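Local coordinates for family 88 glycosyl hydrolase (Bacteroides thetaiotaomicron, PDB 5NOA), which probably removes terminal unsaturated uronyl groups by glycosidic hydrolysis during the breakdown of arabinogalactan-type plant glycans, such as gum arabic, by gut Bacteroides, at residues F224-D229 against W274-L279; A284-E288 against G348-D352. One frame throughout, in Å; residues are numbered along the deposited sequence. Where two conformers were deposited one is given.

Contact 1 of 2, residues F224-D229 against W274-L279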
# COMPACT_ATOMS: atom_id res chain seq x y z
N PHE A 224 10.91 -12.16 6.62
CA PHE A 224 9.78 -11.23 6.45
C PHE A 224 10.07 -10.39 5.21
O PHE A 224 11.07 -9.70 5.14
CB PHE A 224 9.62 -10.34 7.67
CG PHE A 224 9.26 -11.10 8.91
CD1 PHE A 224 7.99 -11.63 9.06
CD2 PHE A 224 10.18 -11.28 9.95
CE1 PHE A 224 7.62 -12.31 10.20
CE2 PHE A 224 9.79 -11.97 11.10
CZ PHE A 224 8.54 -12.48 11.22
N TRP A 225 9.16 -10.41 4.25
CA TRP A 225 9.37 -9.69 2.99
C TRP A 225 9.03 -8.23 3.23
O TRP A 225 7.92 -7.88 3.65
CB TRP A 225 8.43 -10.26 1.96
CG TRP A 225 8.56 -9.73 0.59
CD1 TRP A 225 9.67 -9.24 -0.02
CD2 TRP A 225 7.54 -9.69 -0.39
NE1 TRP A 225 9.40 -8.88 -1.31
CE2 TRP A 225 8.11 -9.20 -1.58
CE3 TRP A 225 6.21 -10.05 -0.39
CZ2 TRP A 225 7.39 -8.98 -2.74
CZ3 TRP A 225 5.47 -9.85 -1.56
CH2 TRP A 225 6.09 -9.35 -2.71
N ALA A 226 9.97 -7.36 2.88
CA ALA A 226 9.80 -5.93 3.12
C ALA A 226 8.59 -5.38 2.40
O ALA A 226 7.80 -4.66 3.01
CB ALA A 226 11.05 -5.17 2.69
N ARG A 227 8.42 -5.64 1.11
CA ARG A 227 7.25 -5.08 0.45
C ARG A 227 5.97 -5.58 1.11
O ARG A 227 5.04 -4.81 1.27
CB ARG A 227 7.23 -5.30 -1.06
CG ARG A 227 5.98 -4.65 -1.66
CD ARG A 227 6.01 -4.39 -3.16
NE ARG A 227 6.04 -5.59 -4.00
CZ ARG A 227 7.01 -5.94 -4.84
NH1 ARG A 227 8.14 -5.24 -4.91
NH2 ARG A 227 6.87 -7.03 -5.59
N GLY A 228 5.95 -6.84 1.52
CA GLY A 228 4.77 -7.42 2.21
C GLY A 228 4.37 -6.59 3.45
O GLY A 228 3.21 -6.21 3.63
N ASP A 229 5.35 -6.37 4.31
CA ASP A 229 5.08 -5.57 5.49
C ASP A 229 4.80 -4.11 5.17
O ASP A 229 4.04 -3.47 5.91
CB ASP A 229 6.17 -5.73 6.52
CG ASP A 229 6.02 -7.01 7.26
OD1 ASP A 229 6.35 -8.08 6.67
OD2 ASP A 229 5.49 -6.98 8.40
N TRP A 274 15.13 -0.70 3.83
CA TRP A 274 14.89 -2.04 4.30
C TRP A 274 15.22 -3.01 3.19
O TRP A 274 14.85 -2.80 2.05
CB TRP A 274 13.45 -2.22 4.74
CG TRP A 274 13.13 -1.57 6.06
CD1 TRP A 274 12.98 -2.21 7.24
CD2 TRP A 274 12.86 -0.18 6.31
NE1 TRP A 274 12.63 -1.31 8.22
CE2 TRP A 274 12.53 -0.07 7.67
CE3 TRP A 274 12.81 0.96 5.52
CZ2 TRP A 274 12.20 1.13 8.24
CZ3 TRP A 274 12.48 2.16 6.10
CH2 TRP A 274 12.16 2.22 7.43
N THR A 275 15.90 -4.08 3.55
CA THR A 275 16.25 -5.12 2.60
C THR A 275 15.06 -6.03 2.34
O THR A 275 14.14 -6.14 3.18
CB THR A 275 17.48 -5.92 3.08
OG1 THR A 275 17.29 -6.33 4.43
CG2 THR A 275 18.73 -5.10 3.01
N ARG A 276 15.10 -6.68 1.19
CA ARG A 276 14.03 -7.55 0.76
C ARG A 276 13.62 -8.57 1.82
O ARG A 276 12.42 -8.81 2.00
CB ARG A 276 14.40 -8.21 -0.58
CG ARG A 276 14.33 -7.26 -1.76
CD ARG A 276 14.99 -7.80 -3.00
NE ARG A 276 16.43 -7.68 -2.87
CZ ARG A 276 17.30 -8.24 -3.70
NH1 ARG A 276 16.88 -8.97 -4.74
NH2 ARG A 276 18.58 -8.07 -3.53
N SER A 277 14.58 -9.20 2.51
CA SER A 277 14.33 -9.98 3.75
C SER A 277 14.68 -9.03 4.89
O SER A 277 15.86 -8.69 5.09
CB SER A 277 15.15 -11.25 3.80
OG SER A 277 14.77 -12.09 4.87
N MET A 278 13.68 -8.55 5.60
CA MET A 278 13.88 -7.40 6.50
C MET A 278 14.90 -7.65 7.58
O MET A 278 15.60 -6.71 7.97
CB MET A 278 12.55 -7.05 7.17
CG MET A 278 11.51 -6.53 6.20
SD MET A 278 9.83 -6.38 6.92
CE MET A 278 10.09 -5.04 8.10
N LEU A 279 14.97 -8.89 8.08
CA LEU A 279 15.84 -9.25 9.20
C LEU A 279 17.13 -9.92 8.75
O LEU A 279 17.90 -10.35 9.59
CB LEU A 279 15.11 -10.14 10.19
CG LEU A 279 13.79 -9.62 10.73
CD1 LEU A 279 13.23 -10.58 11.76
CD2 LEU A 279 13.88 -8.25 11.32
O HOH W 1 13.61 -11.26 7.28
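Two backbone hydrogen bonds join the segments: Met-278 N donates to Phe-224 O (2.9 Å) and Ala-226 N to Arg-276 O (3.0 Å), both nearly straight. They flank Trp-225 and Ser-277, which form a single isolated antiparallel bridge of the non-hydrogen-bonded kind (CA–CA 5.0 Å). Arg-276 O also receives a CA-H...O contact from Trp-225 CA at 3.3 Å. Water 1 extends the seam, accepting from Phe-224 N (2.9 Å) and Leu-279 N (2.8 Å) and donating to Ser-277 OG (2.8 Å).

Trp-225 is the N-cap of helix 226-242, so the bridge holds the segment precisely where it turns helical. Met-278 packs against this turn, its CG 3.8 Å from Ala-226 CB and its SD 3.7 Å from Asp-229 CB. Farther out, Leu-279 CD1 meets the edge of the Phe-224 ring at CD2 (3.6 Å).

Leu-203 of strand 203-204, Val-264 of helix 250-266 and Phe-295 of helix 289-304 surround Met-278, while Asp-229 OD2 accepts a hydrogen bond from Tyr-204 N.

Contact 2 of 2, residues A284-E288 against G348-D352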
# COMPACT_ATOMS: atom_id res chain seq x y z
N ALA A 284 19.31 -11.25 0.61
CA ALA A 284 18.99 -10.56 -0.63
C ALA A 284 19.46 -9.16 -0.41
O ALA A 284 18.76 -8.32 0.15
CB ALA A 284 17.50 -10.61 -0.94
N PRO A 285 20.71 -8.86 -0.78
CA PRO A 285 21.35 -7.63 -0.29
C PRO A 285 20.93 -6.35 -0.99
O PRO A 285 20.39 -6.36 -2.09
CB PRO A 285 22.85 -7.90 -0.55
CG PRO A 285 22.83 -8.81 -1.74
CD PRO A 285 21.68 -9.72 -1.47
N GLY A 286 21.29 -5.27 -0.35
CA GLY A 286 21.27 -3.97 -0.95
C GLY A 286 19.92 -3.29 -0.92
O GLY A 286 18.91 -3.80 -0.37
N PRO A 287 19.86 -2.08 -1.50
CA PRO A 287 18.66 -1.28 -1.44
C PRO A 287 17.42 -1.92 -2.09
O PRO A 287 17.50 -2.64 -3.08
CB PRO A 287 19.02 -0.06 -2.27
CG PRO A 287 20.37 -0.16 -2.69
CD PRO A 287 20.95 -1.41 -2.22
N GLU A 288 16.26 -1.58 -1.56
CA GLU A 288 15.01 -1.85 -2.25
C GLU A 288 14.07 -0.71 -1.91
O GLU A 288 14.04 -0.25 -0.77
CB GLU A 288 14.44 -3.21 -1.88
CG GLU A 288 13.37 -3.72 -2.86
CD GLU A 288 11.99 -3.11 -2.71
OE1 GLU A 288 11.53 -3.01 -1.55
OE2 GLU A 288 11.34 -2.80 -3.77
N GLY A 348 23.94 -12.42 -2.83
CA GLY A 348 25.03 -11.76 -3.51
C GLY A 348 24.53 -10.77 -4.53
O GLY A 348 25.28 -9.92 -4.95
N GLN A 349 23.27 -10.87 -4.95
CA GLN A 349 22.76 -10.06 -6.07
C GLN A 349 21.87 -8.93 -5.57
O GLN A 349 20.97 -9.13 -4.77
CB GLN A 349 21.95 -10.92 -7.01
CG GLN A 349 22.75 -12.06 -7.65
CD GLN A 349 21.87 -12.94 -8.48
OE1 GLN A 349 20.68 -13.06 -8.22
NE2 GLN A 349 22.48 -13.61 -9.45
N VAL A 350 22.10 -7.75 -6.09
CA VAL A 350 21.31 -6.59 -5.77
C VAL A 350 20.18 -6.36 -6.76
O VAL A 350 20.21 -6.89 -7.87
CB VAL A 350 22.19 -5.36 -5.63
CG1 VAL A 350 23.25 -5.54 -4.53
CG2 VAL A 350 22.81 -4.93 -6.94
N VAL A 351 19.22 -5.54 -6.38
CA VAL A 351 18.14 -5.09 -7.29
C VAL A 351 18.72 -4.16 -8.32
O VAL A 351 19.60 -3.36 -8.03
CB VAL A 351 17.02 -4.42 -6.47
CG1 VAL A 351 15.94 -3.88 -7.38
CG2 VAL A 351 16.45 -5.38 -5.47
N ASP A 352 18.19 -4.21 -9.53
CA ASP A 352 18.56 -3.28 -10.59
C ASP A 352 18.23 -1.84 -10.18
O ASP A 352 17.07 -1.50 -9.85
CB ASP A 352 17.76 -3.68 -11.83
CG ASP A 352 17.91 -2.72 -13.01
OD1 ASP A 352 18.83 -1.87 -13.05
OD2 ASP A 352 17.08 -2.87 -13.96
O HOH W 2 19.47 -4.35 -3.84
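Neither segment is helix or strand, yet 285-288 and 348-351 run almost in the same direction, 9° apart end to end, with Gly-286 and Val-350 closest at 5.5 Å between their CA atoms. No direct hydrogen bond crosses between them; water 2 sits in the gap instead, donating to Pro-285 O (2.8 Å) and Pro-287 O (2.7 Å) and accepting from Val-351 N (2.8 Å). Gly-286 takes a positive phi of 83°, and a CB here would clash with Val-350 CG1 as well as with Pro-287 CD, so glycine suits both the positive phi and the close approach.

The Pro-285 ring lies against the other segment, its CD 3.4 Å from Gln-349 O and its CG 4.3 Å from Val-350 CG1. On the inner side Val-351 CG2 touches Pro-287 O (3.8 Å) and, more loosely, Glu-288 CG (4.4 Å). The Glu-288 carboxylate caps helix 289-304 through Gly-291 N and also bonds Ser-290 and Gln-339.

The two prolines lack an amide hydrogen, which reduces the donors of 284-288. This partly buried join of two loops combines small apolar contacts with carbonyls met by water 2 and by the guanidinium of Arg-276, which bonds Pro-285 O and Gln-349 O.

Along the chain the two contacts follow in series, neither nesting nor crossing. Contact 1 closes a loop holding most of helix 226-242 and all of helix 250-266; contact 2 opens after residues 280-283 and encloses helices 289-304 and 310-328 before helix 358-377. In what is, by family, an (alpha/alpha)6 barrel, contact 1 ties the start of helix 226-242 to the connection between helices 250-266 and 289-304, and contact 2 ties that same connection to the one between helices 310-328 and 358-377. Their centres lie about 12 Å apart. Arg-276 links them: its NH2 lies 2.9 Å from Pro-285 O and 2.9 Å from Gln-349 O, while its NH1 forms a salt bridge with Glu-343.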